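Putative glycosyltransferase (GalT1) (PDB 4PHR) probably transfers a sugar from a nucleotide donor, this N-terminal piece of a longer protein being a GT-D-fold domain that binds UDP and manganese. Local coordinates at residues R85-R91 against I124-D128; R121-D125 against G239-K243. One frame throughout, in Å; residues are numbered along the deposited sequence.

In the fold
A shared strip of backbone can serve two successive closures, as this GT-D domain illustrates. From the N terminus, the chain passes strand 72-76 and reaches 85-91, where helix 88-100 begins. After helices 88-100 and 102-108 and strand 115-116 it returns in the loop before helix 132-140, and contact 1 closes that excursion of 32 residues. Contact 2 closes a far longer one, from 121-125 through helix 132-140 and four strands of the five-stranded parallel sheet to 239-243, just after helix 229-238. The two excursions follow one another, overlapping only around I124 and D125; the contact centres lie about 9 Å apart. One loop thus ties the start of helix 88-100 to the end of helix 229-238.

Contact 1. Residues R85-R91 against I124-D128; sequences RYNQNAR and IDLID
Contact 1 is an isolated antiparallel β-bridge that joins the start of helix 88-100 to the loop between strand 115-116 and helix 132-140 in the GT-D fold. Y86 and L126 form a non-hydrogen-bonded pair with CA atoms 4.6 Å apart, both in extended conformation. The bonds flank them: I127 N donates to R85 O at 3.0 Å, nearly linear, and N87 N to D125 O at 2.9 Å. Between these, Y86 CA approaches D125 O at 3.2 Å and L126 CA approaches R85 O at 3.5 Å, as CA-H...O contacts. A water donates to R85 O (2.7 Å) and accepts from D128 N (2.8 Å).

The bridge ends where the helix starts. N87, chi1 p, is the N-cap; its OD1 accepts from A90 N at 3.0 Å, though the position of OD1 is less certain. A90 points CB toward the other segment, 3.8 Å from D125 CG, and the D125 side chain lies about 9 Å from the bound manganese. Y86, chi1 m, brings CE1 to 3.7 Å from L126 CD2, while its OH bonds to D78. R85 turns its guanidinium away to N82, S81 and D78. R91 NH1 bonds to Y86 O at 2.8 Å and lies 3.9 Å from I127 CD1.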
ATOM      1  N   ARG A  85      10.984  13.604  10.523  1.00 16.93           N
ATOM      2  CA  ARG A  85       9.520  13.701  10.454  1.00 15.72           C
ATOM      3  C   ARG A  85       8.818  12.646  11.298  1.00 16.05           C
ATOM      4  O   ARG A  85       7.639  12.791  11.628  1.00 19.16           O
ATOM      5  CB  ARG A  85       9.043  13.511   9.014  1.00 16.95           C
ATOM      6  CG  ARG A  85       9.282  14.688   8.102  1.00 18.66           C
ATOM      7  CD  ARG A  85       8.974  14.304   6.666  1.00 22.42           C
ATOM      8  NE  ARG A  85      10.006  13.427   6.108  1.00 17.12           N
ATOM      9  CZ  ARG A  85       9.922  12.817   4.929  1.00 15.31           C
ATOM     10  NH1 ARG A  85       8.832  12.956   4.182  1.00 17.70           N
ATOM     11  NH2 ARG A  85      10.922  12.051   4.505  1.00 14.99           N
ATOM     12  N   TYR A  86       9.528  11.571  11.608  1.00 15.85           N
ATOM     13  CA  TYR A  86       8.892  10.388  12.173  1.00 14.98           C
ATOM     14  C   TYR A  86       9.233  10.199  13.643  1.00 16.33           C
ATOM     15  O   TYR A  86      10.268  10.668  14.123  1.00 16.49           O
ATOM     16  CB  TYR A  86       9.270   9.141  11.365  1.00 14.80           C
ATOM     17  CG  TYR A  86       9.050   9.310   9.881  1.00 14.81           C
ATOM     18  CD1 TYR A  86       7.765   9.415   9.362  1.00 16.16           C
ATOM     19  CD2 TYR A  86      10.124   9.374   8.999  1.00 15.69           C
ATOM     20  CE1 TYR A  86       7.554   9.583   8.008  1.00 16.86           C
ATOM     21  CE2 TYR A  86       9.919   9.546   7.638  1.00 13.49           C
ATOM     22  CZ  TYR A  86       8.631   9.647   7.152  1.00 13.53           C
ATOM     23  OH  TYR A  86       8.403   9.816   5.804  1.00 14.78           O
ATOM     24  N   ASN A  87       8.357   9.506  14.360  1.00 15.44           N
ATOM     25  CA  ASN A  87       8.603   9.267  15.774  1.00 17.11           C
ATOM     26  C   ASN A  87       9.779   8.317  16.007  1.00 16.41           C
ATOM     27  O   ASN A  87      10.253   7.625  15.092  1.00 15.39           O
ATOM     28  CB  ASN A  87       7.335   8.802  16.501  1.00 21.89           C
ATOM     29  CG  ASN A  87       6.807   7.485  15.982  1.00 22.48           C
ATOM     30  OD1 ASN A  87       7.572   6.591  15.636  1.00 27.39           O
ATOM     31  ND2 ASN A  87       5.485   7.355  15.937  1.00 26.82           N
ATOM     32  N   GLN A  88      10.258   8.308  17.241  1.00 17.91           N
ATOM     33  CA  GLN A  88      11.475   7.590  17.574  1.00 17.76           C
ATOM     34  C   GLN A  88      11.445   6.115  17.181  1.00 18.27           C
ATOM     35  O   GLN A  88      12.410   5.605  16.610  1.00 18.27           O
ATOM     36  CB  GLN A  88      11.773   7.745  19.064  1.00 22.97           C
ATOM     37  CG  GLN A  88      13.019   7.033  19.521  1.00 24.99           C
ATOM     38  CD  GLN A  88      13.330   7.323  20.972  1.00 24.77           C
ATOM     39  OE1 GLN A  88      13.268   8.472  21.409  1.00 30.43           O
ATOM     40  NE2 GLN A  88      13.658   6.281  21.731  1.00 28.04           N
ATOM     41  N   ASN A  89      10.351   5.416  17.479  1.00 19.57           N
ATOM     42  CA  ASN A  89      10.298   4.000  17.130  1.00 21.48           C
ATOM     43  C   ASN A  89      10.352   3.769  15.621  1.00 16.63           C
ATOM     44  O   ASN A  89      11.019   2.847  15.152  1.00 15.59           O
ATOM     45  CB  ASN A  89       9.112   3.273  17.786  1.00 23.30           C
ATOM     46  CG  ASN A  89       7.763   3.781  17.318  1.00 40.72           C
ATOM     47  OD1 ASN A  89       7.623   4.302  16.216  1.00 53.05           O
ATOM     48  ND2 ASN A  89       6.748   3.611  18.164  1.00 49.43           N
ATOM     49  N   ALA A  90       9.684   4.633  14.861  1.00 16.52           N
ATOM     50  CA  ALA A  90       9.721   4.541  13.403  1.00 15.41           C
ATOM     51  C   ALA A  90      11.117   4.832  12.836  1.00 12.08           C
ATOM     52  O   ALA A  90      11.578   4.143  11.927  1.00 12.20           O
ATOM     53  CB  ALA A  90       8.657   5.456  12.764  1.00 15.24           C
ATOM     54  N   ARG A  91      11.788   5.844  13.372  1.00 11.95           N
ATOM     55  CA  ARG A  91      13.130   6.187  12.895  1.00 13.07           C
ATOM     56  C   ARG A  91      14.079   5.014  13.107  1.00 12.00           C
ATOM     57  O   ARG A  91      14.864   4.664  12.224  1.00 13.75           O
ATOM     58  CB  ARG A  91      13.676   7.442  13.590  1.00 12.89           C
ATOM     59  CG  ARG A  91      12.854   8.686  13.310  1.00 14.86           C
ATOM     60  CD  ARG A  91      13.608   9.958  13.678  1.00 16.44           C
ATOM     61  NE  ARG A  91      14.126   9.951  15.044  1.00 19.85           N
ATOM     62  CZ  ARG A  91      13.527  10.523  16.085  1.00 21.62           C
ATOM     63  NH1 ARG A  91      12.363  11.140  15.932  1.00 23.52           N
ATOM     64  NH2 ARG A  91      14.100  10.485  17.289  1.00 23.55           N
ATOM     65  N   ILE A 124       0.042   7.957  11.483  1.00 14.14           N
ATOM     66  CA  ILE A 124       0.394   7.479  12.828  1.00 15.12           C
ATOM     67  C   ILE A 124       1.877   7.621  13.199  1.00 17.72           C
ATOM     68  O   ILE A 124       2.205   7.850  14.368  1.00 18.10           O
ATOM     69  CB  ILE A 124      -0.098   6.023  13.081  1.00 17.09           C
ATOM     70  CG1 ILE A 124      -0.248   5.750  14.584  1.00 17.74           C
ATOM     71  CG2 ILE A 124       0.823   5.024  12.410  1.00 20.07           C
ATOM     72  CD1 ILE A 124      -1.354   6.542  15.247  1.00 19.21           C
ATOM     73  N   ASP A 125       2.765   7.511  12.216  1.00 15.97           N
ATOM     74  CA  ASP A 125       4.195   7.578  12.505  1.00 17.14           C
ATOM     75  C   ASP A 125       4.781   8.990  12.473  1.00 16.67           C
ATOM     76  O   ASP A 125       5.951   9.184  12.782  1.00 18.50           O
ATOM     77  CB  ASP A 125       4.987   6.652  11.574  1.00 22.79           C
ATOM     78  CG  ASP A 125       4.939   5.194  12.016  1.00 27.18           C
ATOM     79  OD1 ASP A 125       4.556   4.927  13.178  1.00 28.21           O
ATOM     80  OD2 ASP A 125       5.297   4.317  11.207  1.00 36.82           O
ATOM     81  N   LEU A 126       3.965   9.971  12.119  1.00 16.82           N
ATOM     82  CA  LEU A 126       4.423  11.352  12.055  1.00 17.96           C
ATOM     83  C   LEU A 126       4.443  12.006  13.430  1.00 20.90           C
ATOM     84  O   LEU A 126       3.520  11.834  14.227  1.00 22.86           O
ATOM     85  CB  LEU A 126       3.522  12.169  11.134  1.00 19.63           C
ATOM     86  CG  LEU A 126       3.500  11.779   9.664  1.00 21.15           C
ATOM     87  CD1 LEU A 126       2.450  12.599   8.935  1.00 26.01           C
ATOM     88  CD2 LEU A 126       4.877  11.974   9.049  1.00 20.56           C
ATOM     89  N   ILE A 127       5.498  12.766  13.704  1.00 21.24           N
ATOM     90  CA  ILE A 127       5.547  13.581  14.909  1.00 25.63           C
ATOM     91  C   ILE A 127       4.519  14.697  14.805  1.00 28.11           C
ATOM     92  O   ILE A 127       3.732  14.923  15.725  1.00 36.82           O
ATOM     93  CB  ILE A 127       6.932  14.213  15.098  1.00 31.28           C
ATOM     94  CG1 ILE A 127       7.977  13.125  15.334  1.00 32.66           C
ATOM     95  CG2 ILE A 127       6.909  15.198  16.259  1.00 31.50           C
ATOM     96  CD1 ILE A 127       9.393  13.625  15.272  1.00 35.95           C
ATOM     97  N   ASP A 128       4.540  15.397  13.675  1.00 26.66           N
ATOM     98  CA  ASP A 128       3.608  16.492  13.433  1.00 27.61           C
ATOM     99  C   ASP A 128       2.462  16.013  12.555  1.00 26.22           C
ATOM    100  O   ASP A 128       2.632  15.773  11.354  1.00 26.66           O
ATOM    101  CB  ASP A 128       4.329  17.674  12.781  1.00 30.41           C
ATOM    102  CG  ASP A 128       3.406  18.845  12.510  1.00 40.55           C
ATOM    103  OD1 ASP A 128       2.265  18.838  13.019  1.00 36.54           O
ATOM    104  OD2 ASP A 128       3.829  19.781  11.796  1.00 49.40           O
TER
HETATM  105  O   HOH W   1       6.338  15.140  11.560  1.00 24.19           O

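Contact 2. Residues R121-D125 against G239-K243; sequences RPYID and GATYK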
ATOM      1  N   ARG A 121       0.208   5.597   4.376  1.00 13.56           N
ATOM      2  CA  ARG A 121       0.576   5.716   5.794  1.00 14.34           C
ATOM      3  C   ARG A 121       0.760   7.189   6.199  1.00 14.72           C
ATOM      4  O   ARG A 121       1.854   7.615   6.566  1.00 16.19           O
ATOM      5  CB  ARG A 121       1.869   4.931   6.065  1.00 13.93           C
ATOM      6  CG  ARG A 121       1.920   3.507   5.492  1.00 15.14           C
ATOM      7  CD  ARG A 121       0.819   2.614   6.045  1.00 14.74           C
ATOM      8  NE  ARG A 121       0.811   2.637   7.502  1.00 15.43           N
ATOM      9  CZ  ARG A 121       1.047   1.587   8.276  1.00 15.54           C
ATOM     10  NH1 ARG A 121       1.289   0.395   7.743  1.00 17.01           N
ATOM     11  NH2 ARG A 121       1.013   1.734   9.594  1.00 17.60           N
ATOM     12  N   PRO A 122      -0.317   7.978   6.133  1.00 14.95           N
ATOM     13  CA  PRO A 122      -0.169   9.435   6.218  1.00 17.69           C
ATOM     14  C   PRO A 122      -0.358  10.021   7.613  1.00 17.02           C
ATOM     15  O   PRO A 122      -0.563  11.229   7.706  1.00 18.51           O
ATOM     16  CB  PRO A 122      -1.304   9.947   5.312  1.00 17.87           C
ATOM     17  CG  PRO A 122      -2.005   8.699   4.758  1.00 20.08           C
ATOM     18  CD  PRO A 122      -1.672   7.606   5.707  1.00 15.75           C
ATOM     19  N   TYR A 123      -0.302   9.215   8.669  1.00 15.52           N
ATOM     20  CA  TYR A 123      -0.678   9.746   9.981  1.00 16.58           C
ATOM     21  C   TYR A 123       0.121   9.250  11.190  1.00 15.63           C
ATOM     22  O   TYR A 123       0.787  10.040  11.862  1.00 17.34           O
ATOM     23  CB  TYR A 123      -2.183   9.512  10.220  1.00 15.62           C
ATOM     24  CG  TYR A 123      -2.681   9.963  11.584  1.00 15.70           C
ATOM     25  CD1 TYR A 123      -2.898  11.306  11.858  1.00 18.18           C
ATOM     26  CD2 TYR A 123      -2.940   9.041  12.591  1.00 16.59           C
ATOM     27  CE1 TYR A 123      -3.342  11.721  13.100  1.00 18.36           C
ATOM     28  CE2 TYR A 123      -3.383   9.447  13.841  1.00 18.82           C
ATOM     29  CZ  TYR A 123      -3.586  10.787  14.087  1.00 19.70           C
ATOM     30  OH  TYR A 123      -4.029  11.203  15.326  1.00 21.25           O
ATOM     31  N   ILE A 124       0.042   7.957  11.483  1.00 14.14           N
ATOM     32  CA  ILE A 124       0.394   7.479  12.828  1.00 15.12           C
ATOM     33  C   ILE A 124       1.877   7.621  13.199  1.00 17.72           C
ATOM     34  O   ILE A 124       2.205   7.850  14.368  1.00 18.10           O
ATOM     35  CB  ILE A 124      -0.098   6.023  13.081  1.00 17.09           C
ATOM     36  CG1 ILE A 124      -0.248   5.750  14.584  1.00 17.74           C
ATOM     37  CG2 ILE A 124       0.823   5.024  12.410  1.00 20.07           C
ATOM     38  CD1 ILE A 124      -1.354   6.542  15.247  1.00 19.21           C
ATOM     39  N   ASP A 125       2.765   7.511  12.216  1.00 15.97           N
ATOM     40  CA  ASP A 125       4.195   7.578  12.505  1.00 17.14           C
ATOM     41  C   ASP A 125       4.781   8.990  12.473  1.00 16.67           C
ATOM     42  O   ASP A 125       5.951   9.184  12.782  1.00 18.50           O
ATOM     43  CB  ASP A 125       4.987   6.652  11.574  1.00 22.79           C
ATOM     44  CG  ASP A 125       4.939   5.194  12.016  1.00 27.18           C
ATOM     45  OD1 ASP A 125       4.556   4.927  13.178  1.00 28.21           O
ATOM     46  OD2 ASP A 125       5.297   4.317  11.207  1.00 36.82           O
ATOM     47  N   GLY A 239      -8.191  10.556  16.300  1.00 17.25           N
ATOM     48  CA  GLY A 239      -7.120  11.335  16.897  1.00 19.80           C
ATOM     49  C   GLY A 239      -6.154  10.483  17.696  1.00 19.72           C
ATOM     50  O   GLY A 239      -5.566  10.944  18.681  1.00 25.02           O
ATOM     51  N   ALA A 240      -5.970   9.240  17.256  1.00 19.65           N
ATOM     52  CA  ALA A 240      -5.087   8.307  17.947  1.00 21.40           C
ATOM     53  C   ALA A 240      -3.654   8.821  18.032  1.00 22.47           C
ATOM     54  O   ALA A 240      -3.148   9.452  17.104  1.00 23.48           O
ATOM     55  CB  ALA A 240      -5.117   6.945  17.272  1.00 18.28           C
ATOM     56  N   THR A 241      -3.001   8.540  19.152  1.00 25.08           N
ATOM     57  CA  THR A 241      -1.603   8.913  19.318  1.00 29.47           C
ATOM     58  C   THR A 241      -0.698   7.691  19.212  1.00 27.46           C
ATOM     59  O   THR A 241       0.519   7.816  19.065  1.00 38.71           O
ATOM     60  CB  THR A 241      -1.370   9.623  20.661  1.00 33.38           C
ATOM     61  OG1 THR A 241      -1.891   8.815  21.723  1.00 41.46           O
ATOM     62  CG2 THR A 241      -2.075  10.970  20.674  1.00 37.26           C
ATOM     63  N   TYR A 242      -1.304   6.509  19.284  1.00 23.93           N
ATOM     64  CA  TYR A 242      -0.576   5.254  19.144  1.00 27.41           C
ATOM     65  C   TYR A 242      -1.412   4.288  18.315  1.00 20.85           C
ATOM     66  O   TYR A 242      -2.581   4.550  18.057  1.00 20.43           O
ATOM     67  CB  TYR A 242      -0.268   4.655  20.520  1.00 30.38           C
ATOM     68  CG  TYR A 242      -1.479   4.106  21.250  1.00 37.64           C
ATOM     69  CD1 TYR A 242      -2.311   4.941  21.988  1.00 41.56           C
ATOM     70  CD2 TYR A 242      -1.784   2.751  21.208  1.00 40.47           C
ATOM     71  CE1 TYR A 242      -3.416   4.441  22.660  1.00 41.57           C
ATOM     72  CE2 TYR A 242      -2.886   2.242  21.875  1.00 43.32           C
ATOM     73  CZ  TYR A 242      -3.698   3.092  22.599  1.00 48.79           C
ATOM     74  OH  TYR A 242      -4.795   2.589  23.264  1.00 52.20           O
ATOM     75  N   LYS A 243      -0.814   3.175  17.900  1.00 23.55           N
ATOM     76  CA  LYS A 243      -1.508   2.195  17.068  1.00 21.15           C
ATOM     77  C   LYS A 243      -2.519   1.368  17.857  1.00 21.36           C
ATOM     78  O   LYS A 243      -2.189   0.311  18.399  1.00 30.09           O
ATOM     79  CB  LYS A 243      -0.503   1.287  16.355  1.00 22.03           C
ATOM     80  CG  LYS A 243       0.358   2.034  15.355  1.00 24.78           C
ATOM     81  CD  LYS A 243       1.324   1.116  14.636  1.00 28.58           C
ATOM     82  CE  LYS A 243       2.326   1.923  13.828  1.00 33.69           C
ATOM     83  NZ  LYS A 243       3.336   1.059  13.158  1.00 42.54           N
TER
HETATM   84  O   HOH W   2       2.305   6.504  16.857  1.00 47.80           O
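The shortest polar link is the hydrogen bond from Y123 OH to A240 O, at 2.6 Å. With chi1 t, the tyrosine reaches across to the carbonyl of the A240-T241 peptide, one residue past G239, and this carbonyl lies at the ring edge, near its plane. A water adds a second connection, donating to I124 O at 2.8 Å and to T241 O at 3.1 Å. The charged ends meet less directly: R121 NH2 and K243 NZ are 4.3 Å apart, like charges brought together by E253, which forms salt bridges with both. R121 also pairs with E232 and, through NH1, bonds to the UDP diphosphate, so R121 carries this corner of the GT-D fold into the UDP pocket. G239, at phi 65°, closes helix 229-238 with a Schellman motif and releases the chain into this loop. D125 OD1 stays 4.1 Å from K243 NZ, beyond salt-bridge range. I124 points toward the loop and fills the middle: its CD1 lies 3.7 Å from Y242 O and 4.3 Å from A240 CB, and its CG2 is 3.7 Å from K243 CE.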